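Local structure of putative transcriptional regulator TRANSCRIPTION REGULATOR protein (5NLA) at residues L70-P76 with A106-R111; F129-W135 with R162-S168. The protein acts as the AraC-like transcriptional activator CuxR, which binds c-di-GMP to regulate extracellular polysaccharide production and probably recognises specific DNA sequences. One frame throughout, in Å; residues are numbered along the deposited sequence.

Contact 1 (L70-P76 with A106-R111); sequences LVDVRLP and AHSYER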
ATOM      1  N   LEU A  70       4.595  -5.423  -6.311  1.00 61.07           N
ATOM      2  CA  LEU A  70       4.603  -4.995  -4.921  1.00 60.06           C
ATOM      3  C   LEU A  70       5.837  -5.477  -4.188  1.00 57.65           C
ATOM      4  O   LEU A  70       6.560  -4.698  -3.569  1.00 57.27           O
ATOM      5  CB  LEU A  70       3.351  -5.527  -4.236  1.00 59.95           C
ATOM      6  CG  LEU A  70       3.033  -4.972  -2.851  1.00 62.86           C
ATOM      7  CD1 LEU A  70       3.066  -3.452  -2.836  1.00 63.34           C
ATOM      8  CD2 LEU A  70       1.667  -5.478  -2.372  1.00 63.63           C
ATOM      9  N   VAL A  71       6.067  -6.777  -4.267  1.00 58.03           N
ATOM     10  CA  VAL A  71       7.114  -7.438  -3.503  1.00 56.41           C
ATOM     11  C   VAL A  71       7.688  -8.557  -4.325  1.00 55.34           C
ATOM     12  O   VAL A  71       6.969  -9.220  -5.045  1.00 52.61           O
ATOM     13  CB  VAL A  71       6.579  -8.034  -2.171  1.00 55.21           C
ATOM     14  CG1 VAL A  71       6.536  -6.969  -1.073  1.00 53.82           C
ATOM     15  CG2 VAL A  71       5.214  -8.675  -2.358  1.00 53.34           C
ATOM     16  N   ASP A  72       8.998  -8.733  -4.228  1.00 60.17           N
ATOM     17  CA  ASP A  72       9.635  -9.956  -4.667  1.00 64.94           C
ATOM     18  C   ASP A  72       9.528 -10.957  -3.525  1.00 64.56           C
ATOM     19  O   ASP A  72       9.891 -10.631  -2.394  1.00 64.50           O
ATOM     20  CB  ASP A  72      11.096  -9.712  -4.992  1.00 68.79           C
ATOM     21  CG  ASP A  72      11.731 -10.870  -5.716  1.00 75.69           C
ATOM     22  OD1 ASP A  72      11.023 -11.843  -6.075  1.00 75.55           O
ATOM     23  OD2 ASP A  72      12.956 -10.791  -5.948  1.00 86.37           O
ATOM     24  N   VAL A  73       9.036 -12.159  -3.832  1.00 63.14           N
ATOM     25  CA  VAL A  73       8.819 -13.203  -2.833  1.00 65.07           C
ATOM     26  C   VAL A  73       9.686 -14.436  -3.070  1.00 64.81           C
ATOM     27  O   VAL A  73      10.067 -14.729  -4.204  1.00 65.37           O
ATOM     28  CB  VAL A  73       7.336 -13.629  -2.742  1.00 66.78           C
ATOM     29  CG1 VAL A  73       6.474 -12.451  -2.298  1.00 66.12           C
ATOM     30  CG2 VAL A  73       6.825 -14.200  -4.059  1.00 67.95           C
ATOM     31  N   ARG A  74       9.998 -15.134  -1.977  1.00 63.89           N
ATOM     32  CA  ARG A  74      10.829 -16.342  -1.992  1.00 64.28           C
ATOM     33  C   ARG A  74      10.307 -17.300  -0.947  1.00 60.80           C
ATOM     34  O   ARG A  74       9.764 -16.875   0.070  1.00 62.94           O
ATOM     35  CB  ARG A  74      12.297 -16.002  -1.723  1.00 69.20           C
ATOM     36  CG  ARG A  74      12.890 -15.071  -2.774  1.00 75.67           C
ATOM     37  CD  ARG A  74      14.405 -14.952  -2.728  1.00 81.60           C
ATOM     38  NE  ARG A  74      15.046 -16.187  -3.196  1.00 88.32           N
ATOM     39  CZ  ARG A  74      15.580 -17.146  -2.427  1.00 89.05           C
ATOM     40  NH1 ARG A  74      15.596 -17.059  -1.089  1.00 86.88           N
ATOM     41  NH2 ARG A  74      16.121 -18.215  -3.014  1.00 88.98           N
ATOM     42  N   LEU A  75      10.456 -18.596  -1.193  1.00 58.45           N
ATOM     43  CA  LEU A  75      10.052 -19.600  -0.221  1.00 56.09           C
ATOM     44  C   LEU A  75      11.006 -19.611   0.971  1.00 57.00           C
ATOM     45  O   LEU A  75      12.110 -19.062   0.872  1.00 55.75           O
ATOM     46  CB  LEU A  75      10.035 -20.981  -0.845  1.00 56.04           C
ATOM     47  CG  LEU A  75       9.023 -21.200  -1.956  1.00 55.45           C
ATOM     48  CD1 LEU A  75       9.338 -22.541  -2.594  1.00 57.90           C
ATOM     49  CD2 LEU A  75       7.586 -21.143  -1.448  1.00 54.95           C
ATOM     50  N   PRO A  76      10.578 -20.219   2.113  1.00 57.43           N
ATOM     51  CA  PRO A  76      11.517 -20.375   3.225  1.00 58.40           C
ATOM     52  C   PRO A  76      12.564 -21.370   2.849  1.00 61.54           C
ATOM     53  O   PRO A  76      12.317 -22.213   1.996  1.00 63.21           O
ATOM     54  CB  PRO A  76      10.652 -20.885   4.381  1.00 57.53           C
ATOM     55  CG  PRO A  76       9.256 -20.541   4.005  1.00 56.63           C
ATOM     56  CD  PRO A  76       9.216 -20.621   2.504  1.00 56.67           C
ATOM     57  N   ALA A 106       3.890 -19.512   4.581  1.00 61.10           N
ATOM     58  CA  ALA A 106       5.108 -18.831   5.020  1.00 59.48           C
ATOM     59  C   ALA A 106       5.975 -18.522   3.825  1.00 60.85           C
ATOM     60  O   ALA A 106       6.228 -19.392   3.008  1.00 62.26           O
ATOM     61  CB  ALA A 106       5.890 -19.663   6.015  1.00 59.08           C
ATOM     62  N   HIS A 107       6.391 -17.267   3.709  1.00 60.86           N
ATOM     63  CA  HIS A 107       7.329 -16.856   2.662  1.00 60.19           C
ATOM     64  C   HIS A 107       8.094 -15.642   3.163  1.00 57.25           C
ATOM     65  O   HIS A 107       7.818 -15.123   4.252  1.00 57.13           O
ATOM     66  CB  HIS A 107       6.579 -16.517   1.366  1.00 60.15           C
ATOM     67  CG  HIS A 107       5.640 -15.364   1.515  1.00 60.24           C
ATOM     68  ND1 HIS A 107       4.446 -15.462   2.196  1.00 61.08           N
ATOM     69  CD2 HIS A 107       5.749 -14.071   1.133  1.00 60.84           C
ATOM     70  CE1 HIS A 107       3.847 -14.286   2.207  1.00 60.56           C
ATOM     71  NE2 HIS A 107       4.619 -13.423   1.572  1.00 62.29           N
ATOM     72  N   SER A 108       9.074 -15.221   2.382  1.00 54.83           N
ATOM     73  CA  SER A 108       9.769 -13.986   2.636  1.00 54.56           C
ATOM     74  C   SER A 108       9.476 -13.004   1.487  1.00 55.29           C
ATOM     75  O   SER A 108       9.078 -13.402   0.370  1.00 50.78           O
ATOM     76  CB  SER A 108      11.252 -14.249   2.828  1.00 54.83           C
ATOM     77  OG  SER A 108      11.832 -14.656   1.605  1.00 57.91           O
ATOM     78  N   TYR A 109       9.652 -11.719   1.790  1.00 57.40           N
ATOM     79  CA  TYR A 109       9.279 -10.638   0.873  1.00 59.35           C
ATOM     80  C   TYR A 109      10.294  -9.491   0.890  1.00 60.59           C
ATOM     81  O   TYR A 109      10.896  -9.173   1.919  1.00 60.33           O
ATOM     82  CB  TYR A 109       7.863 -10.116   1.201  1.00 59.50           C
ATOM     83  CG  TYR A 109       7.632  -9.779   2.665  1.00 60.07           C
ATOM     84  CD1 TYR A 109       7.965  -8.532   3.173  1.00 58.60           C
ATOM     85  CD2 TYR A 109       7.098 -10.722   3.541  1.00 61.81           C
ATOM     86  CE1 TYR A 109       7.751  -8.221   4.504  1.00 60.03           C
ATOM     87  CE2 TYR A 109       6.875 -10.423   4.883  1.00 62.42           C
ATOM     88  CZ  TYR A 109       7.203  -9.166   5.367  1.00 61.78           C
ATOM     89  OH  TYR A 109       7.009  -8.859   6.705  1.00 58.63           O
ATOM     90  N   GLU A 110      10.480  -8.881  -0.272  1.00 64.23           N
ATOM     91  CA  GLU A 110      11.302  -7.675  -0.394  1.00 65.02           C
ATOM     92  C   GLU A 110      10.647  -6.694  -1.350  1.00 61.85           C
ATOM     93  O   GLU A 110      10.222  -7.078  -2.442  1.00 61.54           O
ATOM     94  CB  GLU A 110      12.705  -8.020  -0.889  1.00 66.95           C
ATOM     95  CG  GLU A 110      13.652  -6.830  -0.908  1.00 71.68           C
ATOM     96  CD  GLU A 110      15.113  -7.213  -1.079  1.00 77.64           C
ATOM     97  OE1 GLU A 110      15.399  -8.373  -1.464  1.00 84.19           O
ATOM     98  OE2 GLU A 110      15.981  -6.346  -0.828  1.00 81.13           O
ATOM     99  N   ARG A 111      10.553  -5.438  -0.918  1.00 59.43           N
ATOM    100  CA  ARG A 111      10.314  -4.309  -1.816  1.00 57.45           C
ATOM    101  C   ARG A 111      11.586  -3.494  -1.753  1.00 57.75           C
ATOM    102  O   ARG A 111      11.900  -2.928  -0.710  1.00 56.86           O
ATOM    103  CB  ARG A 111       9.121  -3.499  -1.348  1.00 58.32           C
ATOM    104  CG  ARG A 111       8.747  -2.362  -2.270  1.00 61.23           C
ATOM    105  CD  ARG A 111       7.356  -1.846  -1.966  1.00 60.72           C
ATOM    106  NE  ARG A 111       6.995  -0.736  -2.838  1.00 60.11           N
ATOM    107  CZ  ARG A 111       6.614  -0.846  -4.104  1.00 60.48           C
ATOM    108  NH1 ARG A 111       6.556  -2.016  -4.728  1.00 58.10           N
ATOM    109  NH2 ARG A 111       6.300   0.255  -4.771  1.00 67.47           N
TER

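Contact 2 (F129-W135 with R162-S168); sequences FRSGRSW and RMTDAAS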
ATOM      1  N   PHE A 129      -3.488  -8.658  10.879  1.00 64.62           N
ATOM      2  CA  PHE A 129      -3.377 -10.127  10.862  1.00 65.17           C
ATOM      3  C   PHE A 129      -4.493 -10.751  11.694  1.00 67.78           C
ATOM      4  O   PHE A 129      -4.638 -10.434  12.881  1.00 68.81           O
ATOM      5  CB  PHE A 129      -2.014 -10.578  11.400  1.00 66.34           C
ATOM      6  CG  PHE A 129      -0.889 -10.428  10.408  1.00 65.50           C
ATOM      7  CD1 PHE A 129      -0.567  -9.187   9.879  1.00 67.59           C
ATOM      8  CD2 PHE A 129      -0.153 -11.521  10.008  1.00 66.13           C
ATOM      9  CE1 PHE A 129       0.461  -9.046   8.962  1.00 66.33           C
ATOM     10  CE2 PHE A 129       0.871 -11.391   9.091  1.00 67.19           C
ATOM     11  CZ  PHE A 129       1.182 -10.152   8.566  1.00 65.59           C
ATOM     12  N   ARG A 130      -5.275 -11.634  11.074  1.00 68.13           N
ATOM     13  CA  ARG A 130      -6.208 -12.498  11.813  1.00 71.78           C
ATOM     14  C   ARG A 130      -5.384 -13.579  12.504  1.00 70.20           C
ATOM     15  O   ARG A 130      -5.549 -13.838  13.687  1.00 72.67           O
ATOM     16  CB  ARG A 130      -7.246 -13.155  10.894  1.00 76.39           C
ATOM     17  CG  ARG A 130      -7.943 -12.229   9.904  1.00 80.85           C
ATOM     18  CD  ARG A 130      -8.445 -10.980  10.596  1.00 85.16           C
ATOM     19  NE  ARG A 130      -9.444 -10.268   9.813  1.00 89.06           N
ATOM     20  CZ  ARG A 130     -10.141  -9.225  10.265  1.00 95.83           C
ATOM     21  NH1 ARG A 130      -9.954  -8.769  11.503  1.00 98.66           N
ATOM     22  NH2 ARG A 130     -11.040  -8.635   9.480  1.00 98.44           N
ATOM     23  N   SER A 131      -4.506 -14.208  11.728  1.00 68.23           N
ATOM     24  CA  SER A 131      -3.536 -15.172  12.221  1.00 67.30           C
ATOM     25  C   SER A 131      -2.195 -14.995  11.517  1.00 62.94           C
ATOM     26  O   SER A 131      -2.133 -14.448  10.436  1.00 59.60           O
ATOM     27  CB  SER A 131      -4.041 -16.580  11.965  1.00 68.50           C
ATOM     28  OG  SER A 131      -4.160 -16.809  10.574  1.00 69.71           O
ATOM     29  N   GLY A 132      -1.144 -15.504  12.140  1.00 63.13           N
ATOM     30  CA  GLY A 132       0.208 -15.427  11.628  1.00 61.52           C
ATOM     31  C   GLY A 132       0.980 -14.284  12.256  1.00 63.04           C
ATOM     32  O   GLY A 132       0.470 -13.544  13.091  1.00 66.22           O
ATOM     33  N   ARG A 133       2.211 -14.123  11.804  1.00 63.30           N
ATOM     34  CA  ARG A 133       3.169 -13.200  12.369  1.00 63.83           C
ATOM     35  C   ARG A 133       4.068 -12.815  11.223  1.00 61.76           C
ATOM     36  O   ARG A 133       4.441 -13.677  10.430  1.00 58.26           O
ATOM     37  CB  ARG A 133       3.998 -13.847  13.484  1.00 65.48           C
ATOM     38  CG  ARG A 133       3.192 -14.083  14.737  1.00 70.44           C
ATOM     39  CD  ARG A 133       4.014 -14.452  15.972  1.00 74.87           C
ATOM     40  NE  ARG A 133       3.208 -14.254  17.184  1.00 77.59           N
ATOM     41  CZ  ARG A 133       2.939 -13.067  17.743  1.00 80.02           C
ATOM     42  NH1 ARG A 133       3.430 -11.934  17.237  1.00 82.25           N
ATOM     43  NH2 ARG A 133       2.182 -13.003  18.833  1.00 83.01           N
ATOM     44  N   SER A 134       4.376 -11.525  11.103  1.00 61.60           N
ATOM     45  CA  SER A 134       5.399 -11.093  10.174  1.00 61.02           C
ATOM     46  C   SER A 134       6.515 -10.445  10.964  1.00 59.27           C
ATOM     47  O   SER A 134       6.336 -10.093  12.107  1.00 58.74           O
ATOM     48  CB  SER A 134       4.827 -10.165   9.121  1.00 62.26           C
ATOM     49  OG  SER A 134       4.498  -8.908   9.676  1.00 69.69           O
ATOM     50  N   TRP A 135       7.683 -10.364  10.353  1.00 59.17           N
ATOM     51  CA  TRP A 135       8.820  -9.657  10.901  1.00 61.46           C
ATOM     52  C   TRP A 135       9.347  -8.840   9.756  1.00 61.87           C
ATOM     53  O   TRP A 135       9.641  -9.401   8.696  1.00 60.28           O
ATOM     54  CB  TRP A 135       9.882 -10.637  11.368  1.00 64.67           C
ATOM     55  CG  TRP A 135       9.476 -11.449  12.572  1.00 66.40           C
ATOM     56  CD1 TRP A 135       9.760 -11.171  13.870  1.00 66.94           C
ATOM     57  CD2 TRP A 135       8.713 -12.666  12.577  1.00 66.87           C
ATOM     58  NE1 TRP A 135       9.236 -12.137  14.690  1.00 68.90           N
ATOM     59  CE2 TRP A 135       8.583 -13.069  13.928  1.00 68.95           C
ATOM     60  CE3 TRP A 135       8.128 -13.456  11.577  1.00 64.38           C
ATOM     61  CZ2 TRP A 135       7.895 -14.237  14.308  1.00 67.92           C
ATOM     62  CZ3 TRP A 135       7.440 -14.612  11.954  1.00 65.96           C
ATOM     63  CH2 TRP A 135       7.333 -14.989  13.312  1.00 66.25           C
ATOM     64  N   ARG A 162       9.814 -11.405   6.510  1.00 62.06           N
ATOM     65  CA  ARG A 162       9.308 -12.765   6.437  1.00 64.14           C
ATOM     66  C   ARG A 162       7.972 -12.809   7.148  1.00 60.15           C
ATOM     67  O   ARG A 162       7.771 -12.107   8.153  1.00 58.16           O
ATOM     68  CB  ARG A 162      10.247 -13.737   7.148  1.00 71.18           C
ATOM     69  CG  ARG A 162      11.707 -13.701   6.721  1.00 79.94           C
ATOM     70  CD  ARG A 162      12.577 -14.767   7.395  1.00 86.91           C
ATOM     71  NE  ARG A 162      12.033 -15.229   8.674  1.00 94.11           N
ATOM     72  CZ  ARG A 162      11.160 -16.239   8.838  1.00105.12           C
ATOM     73  NH1 ARG A 162      10.681 -16.955   7.807  1.00107.51           N
ATOM     74  NH2 ARG A 162      10.736 -16.538  10.063  1.00108.56           N
ATOM     75  N   MET A 163       7.055 -13.617   6.633  1.00 54.79           N
ATOM     76  CA  MET A 163       5.910 -13.998   7.437  1.00 54.49           C
ATOM     77  C   MET A 163       5.744 -15.504   7.500  1.00 55.43           C
ATOM     78  O   MET A 163       6.119 -16.265   6.612  1.00 57.23           O
ATOM     79  CB  MET A 163       4.604 -13.308   7.002  1.00 51.51           C
ATOM     80  CG  MET A 163       4.152 -13.556   5.579  1.00 49.71           C
ATOM     81  SD  MET A 163       2.612 -12.694   5.226  1.00 46.36           S
ATOM     82  CE  MET A 163       3.374 -11.150   4.810  1.00 47.14           C
ATOM     83  N   THR A 164       5.171 -15.906   8.607  1.00 56.88           N
ATOM     84  CA  THR A 164       4.711 -17.241   8.817  1.00 58.16           C
ATOM     85  C   THR A 164       3.479 -17.370   7.876  1.00 57.59           C
ATOM     86  O   THR A 164       3.160 -16.404   7.135  1.00 57.30           O
ATOM     87  CB  THR A 164       4.442 -17.401  10.342  1.00 59.62           C
ATOM     88  OG1 THR A 164       4.795 -18.715  10.754  1.00 68.52           O
ATOM     89  CG2 THR A 164       3.029 -17.114  10.721  1.00 58.41           C
ATOM     90  N   ASP A 165       2.812 -18.526   7.859  1.00 55.43           N
ATOM     91  CA  ASP A 165       1.526 -18.628   7.181  1.00 55.47           C
ATOM     92  C   ASP A 165       0.558 -17.686   7.886  1.00 56.40           C
ATOM     93  O   ASP A 165       0.642 -17.504   9.088  1.00 58.36           O
ATOM     94  CB  ASP A 165       1.002 -20.059   7.138  1.00 59.64           C
ATOM     95  CG  ASP A 165       0.507 -20.577   8.497  1.00 62.95           C
ATOM     96  OD1 ASP A 165       0.997 -20.169   9.572  1.00 65.86           O
ATOM     97  OD2 ASP A 165      -0.372 -21.450   8.483  1.00 65.58           O
ATOM     98  N   ALA A 166      -0.317 -17.029   7.140  1.00 56.10           N
ATOM     99  CA  ALA A 166      -1.106 -15.961   7.725  1.00 55.89           C
ATOM    100  C   ALA A 166      -2.347 -15.675   6.932  1.00 56.81           C
ATOM    101  O   ALA A 166      -2.436 -16.014   5.759  1.00 58.70           O
ATOM    102  CB  ALA A 166      -0.267 -14.695   7.845  1.00 54.85           C
ATOM    103  N   ALA A 167      -3.307 -15.063   7.617  1.00 58.69           N
ATOM    104  CA  ALA A 167      -4.502 -14.495   7.010  1.00 60.54           C
ATOM    105  C   ALA A 167      -4.513 -13.045   7.421  1.00 59.69           C
ATOM    106  O   ALA A 167      -4.463 -12.737   8.609  1.00 60.77           O
ATOM    107  CB  ALA A 167      -5.759 -15.186   7.529  1.00 63.36           C
ATOM    108  N   SER A 168      -4.567 -12.152   6.454  1.00 59.39           N
ATOM    109  CA  SER A 168      -4.618 -10.743   6.769  1.00 62.00           C
ATOM    110  C   SER A 168      -5.692 -10.035   5.974  1.00 63.13           C
ATOM    111  O   SER A 168      -6.173 -10.538   4.952  1.00 62.56           O
ATOM    112  CB  SER A 168      -3.249 -10.078   6.544  1.00 62.17           C
ATOM    113  OG  SER A 168      -2.779 -10.251   5.222  1.00 63.75           O
TER

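Contact 1 (L70-P76 with A106-R111)
Asp72 and Glu110 form a hydrogen-bonded antiparallel pair: Asp72 N reaches Glu110 O at 2.7 Å and Glu110 N returns the bond to Asp72 O. Two residues on, Arg74 and Ser108 repeat the arrangement, with the Ser108 N-H running almost straight (177°) to Arg74 O over 2.9 Å. Ser108 OG adds only a weak bond to that same carbonyl. The Val73-Tyr109 pair between them is non-hydrogen-bonded.

The ladder joins strand 72-74, outermost within this chain, to its inner neighbour 107-111 in a five-stranded antiparallel sheet. The sheet is one half of a two-sheet arrangement consistent with the cupin-like domain of AraC-type regulators.

Apolar contacts gather on the Val73-Tyr109 face. Val71 CG1 lies alongside Tyr109 CB at 4.1 Å, and Val73 CG1 meets His107 CD2 obliquely at 3.9 Å. Beyond the ladder, Pro76 CG touches Ala106 CB at 4.0 Å.

A further polar side-chain contact comes from Arg111. With CG anti to the backbone N (chi1 -176°) and the chain extended to NE, the guanidinium meets Leu70 O edge-on, its NH1 2.9 Å away (N-H...O 156°), while Leu70 CD1 sits over one face. Pro69 O, Leu155 O and Ser119 OG also grip this group; a leucine in its place would probably leave the three carbonyls and the hydroxyl without the N-H groups that now serve them.

Contact 2 (F129-W135 with R162-S168)
Phe129 carries CG anti to its carbonyl carbon (chi1 -78°), a setting that brings the CE2 side of the ring to Ala166 CB at 3.7 Å. In Met163 a bend at chi3 (85°) accompanies a CG lodged between backbone N and carbonyl carbon, and its SD comes within 4.4 Å of Phe129 CZ. This is an oblique Met-aromatic contact: SD lies 69° off the ring normal. Ser168 CB, by contrast, sits over one face of the phenyl ring.

The backbone gives evidence of a classic beta bulge, since Arg130 and Ser131 both face Ala167. Arg130 N bonds Ala167 O at 2.8 Å, Ser131 N approaches the same oxygen weakly at 3.4 Å, and Ala167 N bonds back to Ser131 O from above the carbonyl plane. Here the chain turns a corner at Arg130, passing from strand 124-129 of the seven-stranded sheet to strand 134-138 of the five-stranded one; segment 162-168 makes the reverse passage, giving two separate antiparallel ladders.

Gly132 lies between the ladders with backbone angles that call for glycine, its CA 3.4 Å from Thr164 CG2. The second ladder begins where Thr164 N bonds Arg133 O at 3.0 Å, and continues with reciprocal backbone bonds between Trp135 and Arg162. On the Trp135-Arg162 face the indole presents its edge to the Thr164 backbone N, and its CZ3 approaches Arg162 NH2 obliquely at 4.3 Å. The guanidinium of Arg133 leads away to a salt bridge with Glu144.

In the fold
Contacts 1 and 2 have centres 13 Å apart on the same side of the chain's centre, and they follow one another in sequence. They share the five-stranded sheet, in which 107-111 and 159-163 are neighbours: His107 O and Met163 N, 2.9 Å apart, probably form a hydrogen bond. Tyr109 extends the connection, its ring packing against the Arg162 backbone and its hydroxyl bonding Thr136 in strand 134-138. Contact 1 thus supplies an edge of this sheet, whereas contact 2 continues into the seven-stranded one. Across the shared sheet the order runs 72-74, 107-111, 159-163, 134-138, so the inner strand of contact 1 lies directly beside a strand of contact 2.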